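Local coordinates for putative transporter (Clostridium difficile 630, PDB 3LV9), which is the CBS-domain pair of a putative CorC/HlyC-type membrane transporter, a family thought to bind flavin adenine dinucleotide, at residues V36-Y39 with E40-E44; G71-I75 with R76-N80; I98-S101 with E102-I106. One frame throughout, in Å; residues are numbered along the deposited sequence.

Contact 1. Residues V36-Y39 with E40-E44. With PO4 (phosphate ion), chain B.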
loop_
_atom_site.group_PDB
_atom_site.type_symbol
_atom_site.label_atom_id
_atom_site.label_comp_id
_atom_site.label_asym_id
_atom_site.label_seq_id
_atom_site.Cartn_x
_atom_site.Cartn_y
_atom_site.Cartn_z
ATOM N N VAL A 36 3.648 2.940 -14.203
ATOM C CA VAL A 36 3.924 4.340 -14.007
ATOM C C VAL A 36 5.263 4.623 -13.353
ATOM O O VAL A 36 5.504 4.227 -12.240
ATOM C CB VAL A 36 2.825 4.993 -13.202
ATOM C CG1 VAL A 36 3.274 6.344 -12.751
ATOM C CG2 VAL A 36 1.550 5.119 -14.067
ATOM N N CYS A 37 6.112 5.346 -14.070
ATOM C CA CYS A 37 7.418 5.778 -13.616
ATOM C C CYS A 37 7.363 7.253 -13.318
ATOM O O CYS A 37 6.814 8.024 -14.093
ATOM C CB CYS A 37 8.480 5.569 -14.725
ATOM S SG CYS A 37 10.069 5.067 -14.001
ATOM N N ILE A 38 7.977 7.659 -12.218
ATOM C CA ILE A 38 8.260 9.027 -11.996
ATOM C C ILE A 38 9.590 9.313 -12.665
ATOM O O ILE A 38 10.590 8.710 -12.294
ATOM C CB ILE A 38 8.414 9.294 -10.511
ATOM C CG1 ILE A 38 7.075 9.089 -9.788
ATOM C CG2 ILE A 38 8.872 10.736 -10.297
ATOM C CD1 ILE A 38 7.102 9.491 -8.353
ATOM N N TYR A 39 9.644 10.229 -13.624
ATOM C CA TYR A 39 10.939 10.556 -14.250
ATOM C C TYR A 39 11.669 11.587 -13.380
ATOM O O TYR A 39 11.030 12.416 -12.731
ATOM C CB TYR A 39 10.749 11.075 -15.680
ATOM C CG TYR A 39 10.120 10.055 -16.621
ATOM C CD1 TYR A 39 10.900 9.280 -17.455
ATOM C CD2 TYR A 39 8.755 9.894 -16.695
ATOM C CE1 TYR A 39 10.348 8.359 -18.308
ATOM C CE2 TYR A 39 8.189 8.946 -17.559
ATOM C CZ TYR A 39 9.001 8.183 -18.341
ATOM O OH TYR A 39 8.471 7.245 -19.184
ATOM N N GLU A 40 12.992 11.567 -13.357
ATOM C CA GLU A 40 13.680 12.559 -12.516
ATOM C C GLU A 40 13.391 13.998 -12.960
ATOM O O GLU A 40 13.497 14.906 -12.166
ATOM C CB GLU A 40 15.211 12.284 -12.326
ATOM C CG GLU A 40 16.060 12.333 -13.548
ATOM C CD GLU A 40 17.573 12.082 -13.274
ATOM O OE1 GLU A 40 18.047 12.026 -12.109
ATOM O OE2 GLU A 40 18.297 11.925 -14.259
ATOM N N SER A 41 12.996 14.197 -14.207
ATOM C CA SER A 41 12.712 15.526 -14.701
ATOM C C SER A 41 11.256 15.917 -14.631
ATOM O O SER A 41 10.896 16.949 -15.138
ATOM C CB SER A 41 13.178 15.650 -16.143
ATOM O OG SER A 41 13.606 16.981 -16.389
ATOM N N ASP A 42 10.391 15.110 -14.036
ATOM C CA ASP A 42 8.966 15.498 -13.914
ATOM C C ASP A 42 8.800 16.672 -12.958
ATOM O O ASP A 42 9.553 16.787 -11.968
ATOM C CB ASP A 42 8.151 14.363 -13.348
ATOM C CG ASP A 42 7.884 13.259 -14.350
ATOM O OD1 ASP A 42 8.054 13.454 -15.586
ATOM O OD2 ASP A 42 7.458 12.195 -13.877
ATOM N N SER A 43 7.815 17.531 -13.222
ATOM C CA SER A 43 7.534 18.624 -12.337
ATOM C C SER A 43 6.883 18.047 -11.127
ATOM O O SER A 43 6.374 16.914 -11.152
ATOM C CB SER A 43 6.583 19.607 -12.986
ATOM O OG SER A 43 5.325 19.008 -13.177
ATOM N N GLU A 44 6.894 18.826 -10.069
ATOM C CA GLU A 44 6.271 18.418 -8.817
ATOM C C GLU A 44 4.759 18.353 -8.974
ATOM O O GLU A 44 4.093 17.461 -8.426
ATOM C CB GLU A 44 6.728 19.339 -7.658
ATOM C CG GLU A 44 8.200 19.042 -7.324
ATOM C CD GLU A 44 8.890 19.942 -6.279
ATOM O OE1 GLU A 44 8.252 20.347 -5.292
ATOM O OE2 GLU A 44 10.121 20.139 -6.461
HETATM P P PO4 B . 5.325 7.394 -20.265
HETATM O O1 PO4 B . 4.603 7.521 -21.588
HETATM O O2 PO4 B . 6.641 6.717 -20.535
HETATM O O3 PO4 B . 5.649 8.727 -19.640
HETATM O O4 PO4 B . 4.424 6.594 -19.353
#
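Two hydrogen bonds join Tyr39 to Asp42, and both involve the backbone of the tyrosine. Tyr39 N donates to Asp42 OD2 at 3.0 Å, reaching the carboxylate from above its plane and not within it, with an N-H...O angle of 154°. In return Asp42 N donates to Tyr39 O over 3.1 Å in a nearly straight bond, which closes a type I beta turn running from Tyr39 to Asp42. The aspartate's CG stands anti to its carbonyl carbon (chi1 -76°), and this folds the carboxylate back toward the strand end. Among the charges, Asp42 OD1 forms a salt bridge with Lys46, and Glu40, extended beyond CG, reaches Arg63.

The turn ends strand 38-39, at the edge of the three-stranded sheet of the first CBS domain, and leads into helix 44-53; Ser43 is the N-cap, its OG accepting from Lys46 N. Cys37, just before the strand, is disulfide-bonded to Cys62 of the neighbouring strand.

Carbon atoms also make van der Waals contact with the carboxylate oxygens. Tyr39 CB lies 3.6 Å from Asp42 OD1, and the ring and carboxylate planes are 70° apart. Ile38 CG2 comes within 4.1 Å of Asp42 OD2, while the apolar packing of Ile38 is on Ile47 and Val73. Beyond the turn, the Tyr39 hydroxyl lies against a phosphate ion, probably from the crystallisation liquor, to which Lys66 NZ is hydrogen-bonded; the modelled approach of the hydroxyl is too short to be trusted in detail.

Contact 2. Residues G71-I75 with R76-N80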
loop_
_atom_site.group_PDB
_atom_site.type_symbol
_atom_site.label_atom_id
_atom_site.label_comp_id
_atom_site.label_asym_id
_atom_site.label_seq_id
_atom_site.Cartn_x
_atom_site.Cartn_y
_atom_site.Cartn_z
ATOM N N GLY A 71 15.753 3.499 -9.256
ATOM C CA GLY A 71 15.369 2.913 -7.970
ATOM C C GLY A 71 13.896 3.118 -7.837
ATOM O O GLY A 71 13.220 3.232 -8.836
ATOM N N PHE A 72 13.385 3.170 -6.618
ATOM C CA PHE A 72 12.001 3.531 -6.440
ATOM C C PHE A 72 11.797 4.450 -5.252
ATOM O O PHE A 72 12.698 4.678 -4.441
ATOM C CB PHE A 72 11.141 2.295 -6.294
ATOM C CG PHE A 72 11.150 1.690 -4.913
ATOM C CD1 PHE A 72 10.147 1.991 -4.020
ATOM C CD2 PHE A 72 12.121 0.757 -4.553
ATOM C CE1 PHE A 72 10.097 1.385 -2.751
ATOM C CE2 PHE A 72 12.103 0.133 -3.275
ATOM C CZ PHE A 72 11.087 0.454 -2.369
ATOM N N VAL A 73 10.592 4.983 -5.161
ATOM C CA VAL A 73 10.285 5.819 -4.069
ATOM C C VAL A 73 8.960 5.402 -3.523
ATOM O O VAL A 73 8.144 4.823 -4.229
ATOM C CB VAL A 73 10.286 7.305 -4.468
ATOM C CG1 VAL A 73 11.703 7.741 -4.746
ATOM C CG2 VAL A 73 9.372 7.566 -5.672
ATOM N N HIS A 74 8.774 5.686 -2.237
ATOM C CA HIS A 74 7.531 5.418 -1.550
ATOM C C HIS A 74 6.770 6.720 -1.390
ATOM O O HIS A 74 7.341 7.771 -1.060
ATOM C CB HIS A 74 7.833 4.832 -0.183
ATOM C CG HIS A 74 6.643 4.272 0.508
ATOM N ND1 HIS A 74 5.534 5.033 0.818
ATOM C CD2 HIS A 74 6.384 3.019 0.947
ATOM C CE1 HIS A 74 4.633 4.266 1.404
ATOM N NE2 HIS A 74 5.119 3.037 1.484
ATOM N N ILE A 75 5.468 6.631 -1.565
ATOM C CA ILE A 75 4.587 7.780 -1.561
ATOM C C ILE A 75 4.690 8.660 -0.258
ATOM O O ILE A 75 4.538 9.868 -0.297
ATOM C CB ILE A 75 3.143 7.240 -1.852
ATOM C CG1 ILE A 75 2.236 8.260 -2.474
ATOM C CG2 ILE A 75 2.466 6.647 -0.595
ATOM C CD1 ILE A 75 0.769 7.841 -2.323
ATOM N N ARG A 76 4.954 8.054 0.897
ATOM C CA ARG A 76 4.944 8.789 2.168
ATOM C C ARG A 76 6.118 9.713 2.275
ATOM O O ARG A 76 6.017 10.847 2.787
ATOM C CB ARG A 76 4.999 7.848 3.363
ATOM C CG ARG A 76 3.652 7.552 3.885
ATOM C CD ARG A 76 3.706 6.877 5.226
ATOM N NE ARG A 76 4.452 5.631 5.214
ATOM C CZ ARG A 76 3.938 4.409 5.014
ATOM N NH1 ARG A 76 4.755 3.357 5.054
ATOM N NH2 ARG A 76 2.634 4.214 4.775
ATOM N N ASP A 77 7.245 9.172 1.853
ATOM C CA ASP A 77 8.463 9.932 1.700
ATOM C C ASP A 77 8.290 11.129 0.751
ATOM O O ASP A 77 8.720 12.223 1.079
ATOM C CB ASP A 77 9.572 9.032 1.173
ATOM C CG ASP A 77 9.747 7.780 1.971
ATOM O OD1 ASP A 77 9.149 7.649 3.052
ATOM O OD2 ASP A 77 10.500 6.917 1.491
ATOM N N LEU A 78 7.677 10.929 -0.410
ATOM C CA LEU A 78 7.456 12.025 -1.343
ATOM C C LEU A 78 6.642 13.127 -0.654
ATOM O O LEU A 78 6.965 14.334 -0.727
ATOM C CB LEU A 78 6.698 11.568 -2.602
ATOM C CG LEU A 78 7.427 11.083 -3.868
ATOM C CD1 LEU A 78 6.437 10.463 -4.865
ATOM C CD2 LEU A 78 8.184 12.140 -4.584
ATOM N N TYR A 79 5.556 12.715 -0.007
ATOM C CA TYR A 79 4.591 13.665 0.556
ATOM C C TYR A 79 5.256 14.371 1.739
ATOM O O TYR A 79 5.151 15.594 1.866
ATOM C CB TYR A 79 3.306 12.958 0.997
ATOM C CG TYR A 79 2.271 12.592 -0.074
ATOM C CD1 TYR A 79 2.073 13.387 -1.184
ATOM C CD2 TYR A 79 1.434 11.483 0.074
ATOM C CE1 TYR A 79 1.110 13.094 -2.117
ATOM C CE2 TYR A 79 0.463 11.191 -0.867
ATOM C CZ TYR A 79 0.323 12.010 -1.960
ATOM O OH TYR A 79 -0.600 11.783 -2.937
ATOM N N ASN A 80 5.978 13.642 2.579
ATOM C CA ASN A 80 6.696 14.304 3.679
ATOM C C ASN A 80 7.732 15.331 3.182
ATOM O O ASN A 80 7.905 16.374 3.824
ATOM C CB ASN A 80 7.385 13.288 4.600
ATOM C CG ASN A 80 6.389 12.507 5.483
ATOM O OD1 ASN A 80 5.294 12.991 5.767
ATOM N ND2 ASN A 80 6.775 11.295 5.905
#
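His74 and Arg76 meet where strand 69-74 gives way to helix 75-85. His74 ND1 accepts a hydrogen bond from Arg76 N at 3.1 Å, and at 177° the bond is almost perfectly straight. The donor lies close to the imidazole plane, at the ring edge. With CG anti to the backbone N (chi1 -169°), the ring swings forward beside the first turn of the helix, making His74 a side-chain N-cap. The two side chains then run alongside each other in the same direction. The guanidinium presents one face to the ring, with His74 CE1 3.6 Å above its plane near the centre, although the two planes are tilted by 38°.

Backbone bonds of the helical kind follow: Leu78 N donates to His74 O at 3.2 Å, and Tyr79 N to Ile75 O at 3.0 Å. On the buried flanks, Ile75 CD1 packs 3.7 Å from Tyr79 CE2, while Val73 CG2 lies 4.2 Å from Leu78 CD1.

Further out, Leu51 of helix 44-53 packs on Ile75, Leu78 and Tyr79, so the strand-to-helix junction is built into the core of the first CBS domain. Asp77 forms a salt bridge with Arg95. Arg76 forms another with Glu137 of the second subunit, and Tyr79 OH is hydrogen-bonded to Glu141 of that same subunit, placing this helix at the dimer interface.

Because ND1 serves as an acceptor, it is probably unprotonated, consistent with a neutral imidazole carrying its proton on NE2. The guanidinium, whose face is met by CE1, may disfavour a second proton, but the carboxylates of Asp77 and of Glu137 of the second subunit would tend to offset it.

Contact 3. Residues I98-S101 with E102-I106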
loop_
_atom_site.group_PDB
_atom_site.type_symbol
_atom_site.label_atom_id
_atom_site.label_comp_id
_atom_site.label_asym_id
_atom_site.label_seq_id
_atom_site.Cartn_x
_atom_site.Cartn_y
_atom_site.Cartn_z
ATOM N N ILE A 98 15.434 -4.525 -7.223
ATOM C CA ILE A 98 16.068 -5.688 -7.835
ATOM C C ILE A 98 15.497 -5.891 -9.244
ATOM O O ILE A 98 14.392 -5.432 -9.556
ATOM C CB ILE A 98 15.868 -6.965 -6.971
ATOM C CG1 ILE A 98 14.388 -7.312 -6.793
ATOM C CG2 ILE A 98 16.471 -6.771 -5.566
ATOM C CD1 ILE A 98 14.214 -8.737 -6.358
ATOM N N TYR A 99 16.253 -6.585 -10.083
ATOM C CA TYR A 99 15.804 -6.905 -11.447
ATOM C C TYR A 99 15.693 -8.396 -11.536
ATOM O O TYR A 99 16.588 -9.116 -11.080
ATOM C CB TYR A 99 16.777 -6.404 -12.520
ATOM C CG TYR A 99 17.011 -4.900 -12.521
ATOM C CD1 TYR A 99 16.318 -4.065 -13.383
ATOM C CD2 TYR A 99 17.921 -4.315 -11.653
ATOM C CE1 TYR A 99 16.532 -2.705 -13.382
ATOM C CE2 TYR A 99 18.120 -2.942 -11.647
ATOM C CZ TYR A 99 17.415 -2.148 -12.512
ATOM O OH TYR A 99 17.627 -0.774 -12.521
ATOM N N ILE A 100 14.576 -8.861 -12.079
ATOM C CA ILE A 100 14.385 -10.275 -12.342
ATOM C C ILE A 100 13.954 -10.476 -13.791
ATOM O O ILE A 100 13.351 -9.603 -14.403
ATOM C CB ILE A 100 13.331 -10.894 -11.403
ATOM C CG1 ILE A 100 12.013 -10.129 -11.467
ATOM C CG2 ILE A 100 13.775 -10.805 -10.001
ATOM C CD1 ILE A 100 10.859 -10.982 -11.084
ATOM N N SER A 101 14.266 -11.641 -14.322
ATOM C CA SER A 101 13.888 -12.010 -15.692
ATOM C C SER A 101 12.426 -12.373 -15.775
ATOM O O SER A 101 11.870 -12.954 -14.833
ATOM C CB SER A 101 14.669 -13.212 -16.202
ATOM O OG SER A 101 14.092 -13.635 -17.420
ATOM N N GLU A 102 11.842 -12.070 -16.929
ATOM C CA GLU A 102 10.420 -12.335 -17.179
ATOM C C GLU A 102 10.095 -13.858 -17.274
ATOM O O GLU A 102 8.944 -14.247 -17.243
ATOM C CB GLU A 102 9.933 -11.570 -18.450
ATOM C CG GLU A 102 10.422 -12.124 -19.812
ATOM C CD GLU A 102 9.996 -11.274 -21.029
ATOM O OE1 GLU A 102 9.445 -10.140 -20.858
ATOM O OE2 GLU A 102 10.238 -11.751 -22.168
ATOM N N ASN A 103 11.131 -14.683 -17.414
ATOM C CA ASN A 103 11.019 -16.151 -17.468
ATOM C C ASN A 103 11.242 -16.779 -16.091
ATOM O O ASN A 103 11.182 -17.995 -15.948
ATOM C CB ASN A 103 12.071 -16.698 -18.447
ATOM C CG ASN A 103 11.921 -16.105 -19.841
ATOM O OD1 ASN A 103 10.789 -15.871 -20.291
ATOM N ND2 ASN A 103 13.058 -15.835 -20.527
ATOM N N LEU A 104 11.540 -15.974 -15.076
ATOM C CA LEU A 104 11.548 -16.532 -13.730
ATOM C C LEU A 104 10.148 -16.966 -13.396
ATOM O O LEU A 104 9.194 -16.259 -13.712
ATOM C CB LEU A 104 11.981 -15.505 -12.710
ATOM C CG LEU A 104 12.436 -16.148 -11.421
ATOM C CD1 LEU A 104 13.526 -17.178 -11.745
ATOM C CD2 LEU A 104 12.922 -15.056 -10.389
ATOM N N THR A 105 10.011 -18.131 -12.773
ATOM C CA THR A 105 8.687 -18.616 -12.354
ATOM C C THR A 105 8.247 -17.880 -11.096
ATOM O O THR A 105 9.073 -17.429 -10.300
ATOM C CB THR A 105 8.708 -20.125 -12.063
ATOM O OG1 THR A 105 9.813 -20.415 -11.217
ATOM C CG2 THR A 105 8.858 -20.955 -13.357
ATOM N N ILE A 106 6.942 -17.784 -10.887
ATOM C CA ILE A 106 6.415 -16.996 -9.769
ATOM C C ILE A 106 6.959 -17.398 -8.389
ATOM O O ILE A 106 7.154 -16.550 -7.560
ATOM C CB ILE A 106 4.880 -17.014 -9.778
ATOM C CG1 ILE A 106 4.375 -16.399 -11.094
ATOM C CG2 ILE A 106 4.331 -16.224 -8.630
ATOM C CD1 ILE A 106 2.848 -16.434 -11.262
#
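At the end of strand 98-101, Ser101 and Leu104 close a type I beta turn: Leu104 N donates to Ser101 O at 3.0 Å, with the donor well above the carbonyl plane and an N-H...O angle of 158°. The serine side chain adds an ST turn superimposed on it. Ser101 OG accepts from Asn103 N at 3.1 Å, nearly in line at 171°. Its chi1 of 170° sets the hydroxyl oxygen opposite the backbone N and beside the carbonyl carbon, where it overhangs the following peptides.

The Leu104 side chain heads back toward the strand. Its CB comes within 3.3 Å of Ser101 O, a close approach that accompanies the turn geometry. Apolar packing is made further along, where the CD2 methyl of Leu104 reaches Ile100 CB at 4.3 Å. Ala109 of helix 106-116 meets Leu104 as well, so this leucine links the strand end to the helix that follows. Thr105 occupies the N-cap position of that helix, but its side chain makes no capping bond to a backbone N; OG1 is hydrogen-bonded to Asp107 OD1 instead.

This strand lies at one edge of the four-stranded sheet of the second CBS domain. Two polar side chains tie the turn to other loops and strands: Glu102 to Ser131 and Asn103 to Glu126.

Ser101 thus takes two backbone N-H groups of the turn, one on its carbonyl oxygen and one on its hydroxyl oxygen. The carbonyl bond holds the turn, whereas the bond from Asn103 N, with OG as acceptor, restrains the rotation of the serine side chain.

How the contacts relate
From the N terminus the three contacts come in series, none nested in or crossing another. Contact 1 closes the turn between strand 38-39 and helix 44-53. Contact 2 lies at the passage from strand 69-74 into helix 75-85, in the same sheet, and the two touch: Ile38 CD1 packs 3.7 Å from Leu78 CD1. Both belong to the first CBS domain. Contact 3 turns the chain from strand 98-101 into helix 106-116 in the second, on the other side of the chain's centre and about 25 Å, centre to centre, from either. Contacts 1 and 3 share one design, a type I turn from strand to helix, repeated in the two domains.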